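Local coordinates for putative curved DNA-binding protein (Chaetomium thermophilum var. thermophilum DSM 1495, PDB 4IPA) that is a thermophilic Arx1 of the methionine aminopeptidase-like M24 family, associated with ribosome biogenesis and possibly able to bind DNA, at residues I56-D61 with F81-V87; K222-E226 with G300-F304; A271-T277 with G326-E332. All blocks are in the same frame, centred on the assembly; numbering follows the deposited sequence.

Overall arrangement
The three contacts adjoin one another, interactions 2 and 3 on the same side of the chain's centre. Interaction 1 closes first along the chain, packing helix 53-69 against strand 79-88, an outer strand of a three-stranded antiparallel sheet. Interactions 2 and 3 follow with alternating segments, 222-226, 271-277, 300-304 and 326-332, their centres about 11 Å apart. Centre to centre, interaction 1 is about 15 Å from interaction 2 and 16 Å from interaction 3. Phe302 and Pro303 pack on Phe81, Ser82 and Pro84, Phe304 probably hydrogen-bonds to His274, and Glu226 of interaction 2 probably to Tyr331 of interaction 3. Loop 300-304 thereby joins the M24-family sheet to the antiparallel sheet 304-305, 273-276, 328-330.

Interaction 1: I56-D61 with F81-V87; sequences ICEQGD and FSHPTTV
The side chains of Asp61 and Thr85 run antiparallel past one another where helix 53-69 packs on strand 79-88, one of the two outer strands of a three-stranded antiparallel sheet in this M24-family fold. The pair illustrates how a single carboxylate oxygen can fix a strand to a helix. Asp61 OD1 receives two donors from one residue. The backbone N of Thr85 reaches its syn lone pair at 2.9 Å with an N-H...O angle of 162°, while Thr85 OG1 donates to the same OD1 over 2.8 Å, coming from above the carboxylate plane. Thr85 can use both groups because its hydroxyl stands beside its own backbone N (chi1 -61°), and its CG2 is turned instead to the helix backbone, 3.7 Å from Cys57 CA. Gly60 lets the hydroxyl in, since a side chain at that helix position would run into Thr85 OG1.

Phe81 meets the aspartate at about a right angle. Its ring plane stands 90° to the carboxylate, with CE2 only 3.2 Å from Asp61 OD1, and Asp61 CA lies in plane at the ring edge. Met64 and Glu65, further along the helix, also touch this ring. One turn back, the contact becomes apolar: Ile56 and Val87 cross nearly perpendicularly, CG2 to CG2 at 3.8 Å, and Cys57 SG lies 4.2 Å from Val87 CG2. Val43 and Leu46 of helix 23-46 also pack against Ile56.

The second carboxylate oxygen has different duties. Asp61 OD2 forms a salt bridge with Arg307, so both oxygens are engaged and the rotation of the carboxylate is fixed. A water completes the join, donating one hydrogen to Asp61 OD2 at 2.8 Å and the other to Thr85 O at 2.7 Å.

Interaction 2: K222-E226 with G300-F304; sequences KNEIE and GTFPF
Asn223 and Thr301 make the direct polar link between two irregular loops, an example of how chain without regular structure can be joined by one hydroxyl and two waters. Thr301 OG1 donates to Asn223 O at 2.8 Å, approaching from 40° above the carbonyl plane. The hydroxyl sits between its own backbone N and carbonyl carbon (chi1 53°), which aims it at the carbonyl of the other loop.

Two waters supplement this bond. One donates to Asn223 OD1 and accepts from Thr301 N, each at 3.0 Å, holding the side-chain amide to the opposing backbone. The other accepts from Ile225 N at 3.2 Å and donates to Thr301 O at 2.8 Å, so both backbone polar atoms of Thr301 are engaged through solvent.

The apolar contacts centre on Ile225 and the Phe302 ring. Ile225 CG2 lies in the plane of that ring, at its edge, 3.8 Å from CE1. The other branch of the isoleucine turns to the proline, with Ile225 CG1 3.7 Å from Pro303 CD. The neighbouring ring atom, Phe302 CZ, approaches Asn223 CA to 3.8 Å.

The loop 300-304 leaves helix 286-299 at Gly300, and its Phe302 and Pro303 rest on Ser82 and Pro84 of strand 79-88. Ile225 also packs on Phe220, Ile130 and Arg275, and Thr301 on Arg276, so the contact sits where strands 79-88, 127-136, 210-220 and 273-276 come together.

Interaction 3: A271-T277 with G326-E332; sequences ATLHRRT and GVFRQYE
Tyr331 crosses Leu273 at a slant, its CD2 3.8 Å from Leu273 CG, while Arg329 CG lies over one ring face, displaced to the ring's border. The Tyr331 hydroxyl ends in the plane of the Arg275 guanidinium, at the edge. Glu226 serves both groups, accepting from Tyr331 OH and forming a salt bridge with Arg275 NH2; Arg329 NE forms a long, weak ion pair with Glu226 OE1.

On the other face, the His274 ring runs alongside the Gln330 chain, ND1 3.7 Å from Gln330 CB, and His274 NE2 donates to Ala271 O at 3.2 Å. An alanine in place of His274 has no ring nitrogen to donate, which would probably leave Ala271 O without this mate and Gln330 CB and CG without their packing partner.

Arg275 N and O both bond to Arg329. At the end of the pairing, Thr277 N bonds to Val327 O, and its OG1, set between backbone N and carbonyl carbon (chi1 68°), donates to a lone pair of Gly326 O at 2.7 Å. Alternating hydrogen-bonded and non-hydrogen-bonded pairs mark an antiparallel sheet, here three-stranded, with 273-276 in the centre between 304-305 and 328-330.

Interaction 1: I56-D61 with F81-V87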
loop_
_atom_site.group_PDB
_atom_site.type_symbol
_atom_site.label_atom_id
_atom_site.label_comp_id
_atom_site.label_asym_id
_atom_site.label_seq_id
_atom_site.Cartn_x
_atom_site.Cartn_y
_atom_site.Cartn_z
ATOM N N ILE A 56 7.169 -17.106 -4.070
ATOM C CA ILE A 56 5.905 -16.513 -3.648
ATOM C C ILE A 56 5.444 -15.398 -4.594
ATOM O O ILE A 56 4.294 -15.390 -5.026
ATOM C CB ILE A 56 5.998 -15.980 -2.209
ATOM C CG1 ILE A 56 6.577 -17.059 -1.285
ATOM C CG2 ILE A 56 4.623 -15.546 -1.720
ATOM C CD1 ILE A 56 6.880 -16.583 0.128
ATOM N N CYS A 57 6.343 -14.470 -4.920
ATOM C CA CYS A 57 6.030 -13.390 -5.855
ATOM C C CYS A 57 5.621 -13.940 -7.215
ATOM O O CYS A 57 4.644 -13.472 -7.812
ATOM C CB CYS A 57 7.219 -12.442 -6.031
ATOM S SG CYS A 57 7.716 -11.554 -4.556
ATOM N N GLU A 58 6.368 -14.921 -7.719
ATOM C CA GLU A 58 6.019 -15.506 -9.009
ATOM C C GLU A 58 4.644 -16.170 -8.951
ATOM O O GLU A 58 3.820 -16.003 -9.854
ATOM C CB GLU A 58 7.080 -16.506 -9.486
ATOM C CG GLU A 58 8.377 -15.856 -9.974
ATOM C CD GLU A 58 9.429 -16.871 -10.451
ATOM O OE1 GLU A 58 9.275 -18.081 -10.190
ATOM O OE2 GLU A 58 10.417 -16.452 -11.086
ATOM N N GLN A 59 4.395 -16.918 -7.884
ATOM C CA GLN A 59 3.110 -17.603 -7.738
ATOM C C GLN A 59 1.954 -16.615 -7.581
ATOM O O GLN A 59 0.863 -16.825 -8.127
ATOM C CB GLN A 59 3.134 -18.585 -6.566
ATOM C CG GLN A 59 1.843 -19.396 -6.407
ATOM C CD GLN A 59 1.464 -20.177 -7.669
ATOM O OE1 GLN A 59 2.320 -20.547 -8.471
ATOM N NE2 GLN A 59 0.176 -20.415 -7.846
ATOM N N GLY A 60 2.197 -15.541 -6.839
ATOM C CA GLY A 60 1.184 -14.516 -6.650
ATOM C C GLY A 60 0.835 -13.895 -7.988
ATOM O O GLY A 60 -0.349 -13.708 -8.299
ATOM N N ASP A 61 1.865 -13.599 -8.783
ATOM C CA ASP A 61 1.667 -12.957 -10.078
ATOM C C ASP A 61 0.893 -13.865 -11.032
ATOM O O ASP A 61 0.040 -13.406 -11.787
ATOM C CB ASP A 61 3.004 -12.507 -10.684
ATOM C CG ASP A 61 3.583 -11.274 -9.977
ATOM O OD1 ASP A 61 2.836 -10.622 -9.211
ATOM O OD2 ASP A 61 4.780 -10.959 -10.190
ATOM N N PHE A 81 -2.384 -5.909 -13.671
ATOM C CA PHE A 81 -1.892 -5.592 -12.329
ATOM C C PHE A 81 -2.028 -4.086 -12.023
ATOM O O PHE A 81 -1.762 -3.252 -12.878
ATOM C CB PHE A 81 -0.404 -5.953 -12.208
ATOM C CG PHE A 81 -0.113 -7.427 -12.252
ATOM C CD1 PHE A 81 -0.199 -8.137 -13.448
ATOM C CD2 PHE A 81 0.281 -8.103 -11.103
ATOM C CE1 PHE A 81 0.086 -9.495 -13.491
ATOM C CE2 PHE A 81 0.566 -9.466 -11.144
ATOM C CZ PHE A 81 0.467 -10.160 -12.337
ATOM N N SER A 82 -2.429 -3.740 -10.804
ATOM C CA SER A 82 -2.209 -2.393 -10.301
ATOM C C SER A 82 -0.902 -2.396 -9.494
ATOM O O SER A 82 -0.342 -1.351 -9.199
ATOM C CB SER A 82 -3.379 -1.919 -9.423
ATOM O OG SER A 82 -3.494 -2.701 -8.237
ATOM N N HIS A 83 -0.407 -3.582 -9.149
ATOM C CA HIS A 83 0.811 -3.682 -8.334
ATOM C C HIS A 83 1.287 -5.113 -8.314
ATOM O O HIS A 83 0.506 -6.019 -8.000
ATOM C CB HIS A 83 0.546 -3.228 -6.896
ATOM C CG HIS A 83 1.780 -2.863 -6.121
ATOM N ND1 HIS A 83 2.620 -3.806 -5.556
ATOM C CD2 HIS A 83 2.298 -1.652 -5.782
ATOM C CE1 HIS A 83 3.605 -3.193 -4.921
ATOM N NE2 HIS A 83 3.437 -1.884 -5.045
ATOM N N PRO A 84 2.573 -5.326 -8.623
ATOM C CA PRO A 84 3.165 -6.665 -8.596
ATOM C C PRO A 84 3.041 -7.288 -7.208
ATOM O O PRO A 84 2.958 -6.558 -6.218
ATOM C CB PRO A 84 4.642 -6.391 -8.899
ATOM C CG PRO A 84 4.863 -5.008 -8.416
ATOM C CD PRO A 84 3.596 -4.279 -8.788
ATOM N N THR A 85 3.010 -8.615 -7.142
ATOM C CA THR A 85 3.063 -9.309 -5.868
ATOM C C THR A 85 4.406 -9.027 -5.211
ATOM O O THR A 85 5.456 -9.255 -5.803
ATOM C CB THR A 85 2.961 -10.829 -6.051
ATOM O OG1 THR A 85 1.711 -11.168 -6.663
ATOM C CG2 THR A 85 3.067 -11.523 -4.704
ATOM N N THR A 86 4.392 -8.503 -3.998
ATOM C CA THR A 86 5.657 -8.252 -3.326
ATOM C C THR A 86 5.594 -8.822 -1.923
ATOM O O THR A 86 4.532 -8.870 -1.308
ATOM C CB THR A 86 5.992 -6.755 -3.253
ATOM O OG1 THR A 86 4.939 -6.078 -2.560
ATOM C CG2 THR A 86 6.181 -6.170 -4.653
ATOM N N VAL A 87 6.741 -9.243 -1.416
ATOM C CA VAL A 87 6.804 -9.913 -0.130
ATOM C C VAL A 87 8.038 -9.396 0.579
ATOM O O VAL A 87 9.152 -9.732 0.207
ATOM C CB VAL A 87 6.854 -11.438 -0.326
ATOM C CG1 VAL A 87 7.101 -12.164 0.993
ATOM C CG2 VAL A 87 5.551 -11.917 -0.984
HETATM O O HOH W 1 6.358 -9.630 -8.310
#

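Interaction 2: K222-E226 with G300-F304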
loop_
_atom_site.group_PDB
_atom_site.type_symbol
_atom_site.label_atom_id
_atom_site.label_comp_id
_atom_site.label_asym_id
_atom_site.label_seq_id
_atom_site.Cartn_x
_atom_site.Cartn_y
_atom_site.Cartn_z
ATOM N N LYS A 222 -8.557 6.980 -13.073
ATOM C CA LYS A 222 -8.423 6.074 -14.198
ATOM C C LYS A 222 -6.962 6.055 -14.633
ATOM O O LYS A 222 -6.379 7.106 -14.870
ATOM C CB LYS A 222 -9.328 6.485 -15.366
ATOM C CG LYS A 222 -9.615 5.326 -16.298
ATOM C CD LYS A 222 -10.295 5.744 -17.593
ATOM C CE LYS A 222 -10.588 4.512 -18.437
ATOM N NZ LYS A 222 -10.694 4.828 -19.892
ATOM N N ASN A 223 -6.377 4.860 -14.709
ATOM C CA ASN A 223 -4.977 4.703 -15.065
ATOM C C ASN A 223 -4.042 5.490 -14.160
ATOM O O ASN A 223 -2.975 5.911 -14.596
ATOM C CB ASN A 223 -4.746 5.155 -16.510
ATOM C CG ASN A 223 -5.413 4.250 -17.511
ATOM O OD1 ASN A 223 -5.293 3.016 -17.439
ATOM N ND2 ASN A 223 -6.137 4.849 -18.452
ATOM N N GLU A 224 -4.423 5.712 -12.907
ATOM C CA GLU A 224 -3.534 6.471 -12.023
ATOM C C GLU A 224 -3.570 6.000 -10.570
ATOM O O GLU A 224 -4.627 6.013 -9.918
ATOM C CB GLU A 224 -3.847 7.975 -12.108
ATOM C CG GLU A 224 -2.943 8.858 -11.254
ATOM C CD GLU A 224 -1.504 8.875 -11.741
ATOM O OE1 GLU A 224 -1.164 9.799 -12.525
ATOM O OE2 GLU A 224 -0.717 7.969 -11.351
ATOM N N ILE A 225 -2.415 5.593 -10.052
ATOM C CA ILE A 225 -2.327 5.266 -8.626
ATOM C C ILE A 225 -1.485 6.270 -7.843
ATOM O O ILE A 225 -1.214 6.076 -6.668
ATOM C CB ILE A 225 -1.900 3.794 -8.367
ATOM C CG1 ILE A 225 -0.693 3.399 -9.228
ATOM C CG2 ILE A 225 -3.077 2.851 -8.647
ATOM C CD1 ILE A 225 0.568 4.256 -8.986
ATOM N N GLU A 226 -1.089 7.352 -8.506
ATOM C CA GLU A 226 -0.419 8.469 -7.840
ATOM C C GLU A 226 -1.013 9.778 -8.315
ATOM O O GLU A 226 -0.340 10.557 -8.993
ATOM C CB GLU A 226 1.086 8.443 -8.098
ATOM C CG GLU A 226 1.792 7.341 -7.336
ATOM C CD GLU A 226 3.263 7.211 -7.677
ATOM O OE1 GLU A 226 3.680 7.700 -8.748
ATOM O OE2 GLU A 226 3.996 6.606 -6.870
ATOM N N GLY A 300 0.620 -0.552 -18.814
ATOM C CA GLY A 300 0.241 0.837 -18.960
ATOM C C GLY A 300 1.038 1.709 -18.004
ATOM O O GLY A 300 2.266 1.768 -18.074
ATOM N N THR A 301 0.351 2.373 -17.085
ATOM C CA THR A 301 1.026 3.271 -16.165
ATOM C C THR A 301 1.056 2.701 -14.742
ATOM O O THR A 301 1.321 3.424 -13.774
ATOM C CB THR A 301 0.336 4.631 -16.165
ATOM O OG1 THR A 301 -1.056 4.430 -15.907
ATOM C CG2 THR A 301 0.481 5.298 -17.539
ATOM N N PHE A 302 0.794 1.403 -14.619
ATOM C CA PHE A 302 0.753 0.772 -13.306
ATOM C C PHE A 302 2.107 0.190 -12.862
ATOM O O PHE A 302 2.933 -0.221 -13.689
ATOM C CB PHE A 302 -0.366 -0.268 -13.241
ATOM C CG PHE A 302 -1.761 0.336 -13.263
ATOM C CD1 PHE A 302 -2.306 0.904 -12.109
ATOM C CD2 PHE A 302 -2.526 0.329 -14.435
ATOM C CE1 PHE A 302 -3.589 1.469 -12.114
ATOM C CE2 PHE A 302 -3.815 0.881 -14.460
ATOM C CZ PHE A 302 -4.356 1.456 -13.292
ATOM N N PRO A 303 2.349 0.167 -11.544
ATOM C CA PRO A 303 3.627 -0.376 -11.068
ATOM C C PRO A 303 3.825 -1.807 -11.517
ATOM O O PRO A 303 2.858 -2.559 -11.665
ATOM C CB PRO A 303 3.506 -0.283 -9.545
ATOM C CG PRO A 303 2.549 0.895 -9.325
ATOM C CD PRO A 303 1.551 0.754 -10.454
ATOM N N PHE A 304 5.081 -2.166 -11.773
ATOM C CA PHE A 304 5.431 -3.520 -12.176
ATOM C C PHE A 304 6.815 -3.865 -11.639
ATOM O O PHE A 304 7.586 -2.976 -11.244
ATOM C CB PHE A 304 5.401 -3.652 -13.700
ATOM C CG PHE A 304 6.418 -2.810 -14.387
ATOM C CD1 PHE A 304 6.156 -1.479 -14.683
ATOM C CD2 PHE A 304 7.640 -3.344 -14.733
ATOM C CE1 PHE A 304 7.106 -0.700 -15.301
ATOM C CE2 PHE A 304 8.599 -2.564 -15.368
ATOM C CZ PHE A 304 8.335 -1.240 -15.640
HETATM O O HOH W 2 -2.523 2.002 -17.641
HETATM O O HOH W 3 0.007 5.350 -12.137
#

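Interaction 3: A271-T277 with G326-E332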
loop_
_atom_site.group_PDB
_atom_site.type_symbol
_atom_site.label_atom_id
_atom_site.label_comp_id
_atom_site.label_asym_id
_atom_site.label_seq_id
_atom_site.Cartn_x
_atom_site.Cartn_y
_atom_site.Cartn_z
ATOM N N ALA A 271 16.884 -2.230 -7.323
ATOM C CA ALA A 271 15.557 -1.649 -7.553
ATOM C C ALA A 271 14.869 -2.378 -8.707
ATOM O O ALA A 271 15.320 -2.282 -9.866
ATOM C CB ALA A 271 15.684 -0.178 -7.881
ATOM N N THR A 272 13.790 -3.104 -8.411
ATOM C CA THR A 272 13.047 -3.793 -9.464
ATOM C C THR A 272 11.666 -3.210 -9.678
ATOM O O THR A 272 11.078 -3.377 -10.746
ATOM C CB THR A 272 12.929 -5.302 -9.189
ATOM O OG1 THR A 272 12.220 -5.508 -7.957
ATOM C CG2 THR A 272 14.337 -5.945 -9.112
ATOM N N LEU A 273 11.145 -2.525 -8.668
ATOM C CA LEU A 273 9.807 -1.949 -8.749
ATOM C C LEU A 273 9.823 -0.618 -9.500
ATOM O O LEU A 273 10.566 0.285 -9.147
ATOM C CB LEU A 273 9.234 -1.763 -7.343
ATOM C CG LEU A 273 7.790 -1.274 -7.236
ATOM C CD1 LEU A 273 6.850 -2.369 -7.734
ATOM C CD2 LEU A 273 7.470 -0.909 -5.796
ATOM N N HIS A 274 9.009 -0.505 -10.546
ATOM C CA HIS A 274 8.998 0.685 -11.402
ATOM C C HIS A 274 7.584 0.940 -11.936
ATOM O O HIS A 274 6.693 0.118 -11.774
ATOM C CB HIS A 274 9.919 0.504 -12.631
ATOM C CG HIS A 274 11.339 0.146 -12.304
ATOM N ND1 HIS A 274 12.400 0.984 -12.591
ATOM C CD2 HIS A 274 11.874 -0.974 -11.766
ATOM C CE1 HIS A 274 13.527 0.402 -12.219
ATOM N NE2 HIS A 274 13.238 -0.779 -11.706
ATOM N N ARG A 275 7.389 2.080 -12.589
ATOM C CA ARG A 275 6.170 2.319 -13.358
ATOM C C ARG A 275 6.428 3.327 -14.472
ATOM O O ARG A 275 7.272 4.212 -14.338
ATOM C CB ARG A 275 5.016 2.789 -12.457
ATOM C CG ARG A 275 5.012 4.268 -12.142
ATOM C CD ARG A 275 3.726 4.645 -11.415
ATOM N NE ARG A 275 3.701 6.059 -11.065
ATOM C CZ ARG A 275 3.247 7.024 -11.867
ATOM N NH1 ARG A 275 2.775 6.735 -13.073
ATOM N NH2 ARG A 275 3.273 8.284 -11.462
ATOM N N ARG A 276 5.700 3.179 -15.574
ATOM C CA ARG A 276 5.764 4.144 -16.668
ATOM C C ARG A 276 5.195 5.476 -16.235
ATOM O O ARG A 276 4.167 5.501 -15.571
ATOM C CB ARG A 276 4.943 3.649 -17.852
ATOM C CG ARG A 276 5.758 3.253 -19.050
ATOM C CD ARG A 276 4.861 2.745 -20.171
ATOM N NE ARG A 276 4.353 3.852 -20.962
ATOM C CZ ARG A 276 3.088 4.247 -20.980
ATOM N NH1 ARG A 276 2.172 3.605 -20.260
ATOM N NH2 ARG A 276 2.740 5.279 -21.733
ATOM N N THR A 277 5.861 6.574 -16.597
ATOM C CA THR A 277 5.304 7.921 -16.420
ATOM C C THR A 277 4.786 8.457 -17.750
ATOM O O THR A 277 4.925 7.810 -18.789
ATOM C CB THR A 277 6.349 8.933 -15.914
ATOM O OG1 THR A 277 7.331 9.159 -16.934
ATOM C CG2 THR A 277 7.033 8.442 -14.639
ATOM N N GLY A 326 13.530 9.532 -17.323
ATOM C CA GLY A 326 12.292 9.892 -16.657
ATOM C C GLY A 326 10.988 9.307 -17.194
ATOM O O GLY A 326 9.912 9.766 -16.810
ATOM N N VAL A 327 11.063 8.297 -18.060
ATOM C CA VAL A 327 9.851 7.658 -18.584
ATOM C C VAL A 327 9.432 6.476 -17.717
ATOM O O VAL A 327 8.271 6.091 -17.735
ATOM C CB VAL A 327 9.990 7.198 -20.068
ATOM C CG1 VAL A 327 10.364 8.367 -20.970
ATOM C CG2 VAL A 327 11.034 6.095 -20.184
ATOM N N PHE A 328 10.383 5.880 -16.998
ATOM C CA PHE A 328 10.051 4.988 -15.894
ATOM C C PHE A 328 10.366 5.737 -14.604
ATOM O O PHE A 328 11.377 6.424 -14.517
ATOM C CB PHE A 328 10.903 3.717 -15.893
ATOM C CG PHE A 328 10.533 2.701 -16.945
ATOM C CD1 PHE A 328 9.631 2.992 -17.952
ATOM C CD2 PHE A 328 11.106 1.440 -16.908
ATOM C CE1 PHE A 328 9.311 2.041 -18.903
ATOM C CE2 PHE A 328 10.804 0.483 -17.858
ATOM C CZ PHE A 328 9.904 0.782 -18.858
ATOM N N ARG A 329 9.487 5.626 -13.619
ATOM C CA ARG A 329 9.832 5.987 -12.264
ATOM C C ARG A 329 10.429 4.746 -11.590
ATOM O O ARG A 329 9.922 3.639 -11.729
ATOM C CB ARG A 329 8.596 6.459 -11.494
ATOM C CG ARG A 329 8.899 6.852 -10.039
ATOM C CD ARG A 329 7.657 7.346 -9.299
ATOM N NE ARG A 329 7.057 8.489 -9.977
ATOM C CZ ARG A 329 7.477 9.733 -9.830
ATOM N NH1 ARG A 329 8.501 9.984 -9.025
ATOM N NH2 ARG A 329 6.882 10.721 -10.483
ATOM N N GLN A 330 11.507 4.925 -10.858
ATOM C CA GLN A 330 12.105 3.810 -10.149
ATOM C C GLN A 330 11.816 4.010 -8.673
ATOM O O GLN A 330 11.968 5.110 -8.164
ATOM C CB GLN A 330 13.613 3.770 -10.419
ATOM C CG GLN A 330 14.438 2.891 -9.504
ATOM C CD GLN A 330 15.927 3.241 -9.598
ATOM O OE1 GLN A 330 16.713 2.501 -10.164
ATOM N NE2 GLN A 330 16.301 4.389 -9.055
ATOM N N TYR A 331 11.379 2.951 -8.004
ATOM C CA TYR A 331 11.186 2.984 -6.555
ATOM C C TYR A 331 12.384 2.354 -5.894
ATOM O O TYR A 331 12.522 1.128 -5.862
ATOM C CB TYR A 331 9.906 2.244 -6.150
ATOM C CG TYR A 331 8.681 2.892 -6.730
ATOM C CD1 TYR A 331 8.056 3.954 -6.070
ATOM C CD2 TYR A 331 8.175 2.487 -7.962
ATOM C CE1 TYR A 331 6.939 4.573 -6.612
ATOM C CE2 TYR A 331 7.057 3.091 -8.507
ATOM C CZ TYR A 331 6.444 4.133 -7.834
ATOM O OH TYR A 331 5.337 4.731 -8.389
ATOM N N GLU A 332 13.257 3.203 -5.384
ATOM C CA GLU A 332 14.486 2.740 -4.767
ATOM C C GLU A 332 14.190 1.855 -3.587
ATOM O O GLU A 332 13.181 2.020 -2.915
ATOM C CB GLU A 332 15.382 3.911 -4.332
ATOM C CG GLU A 332 16.561 4.162 -5.295
ATOM C CD GLU A 332 17.438 2.900 -5.545
ATOM O OE1 GLU A 332 17.442 1.978 -4.686
ATOM O OE2 GLU A 332 18.124 2.837 -6.600
HETATM O O HOH W 4 12.488 -1.724 -6.115
#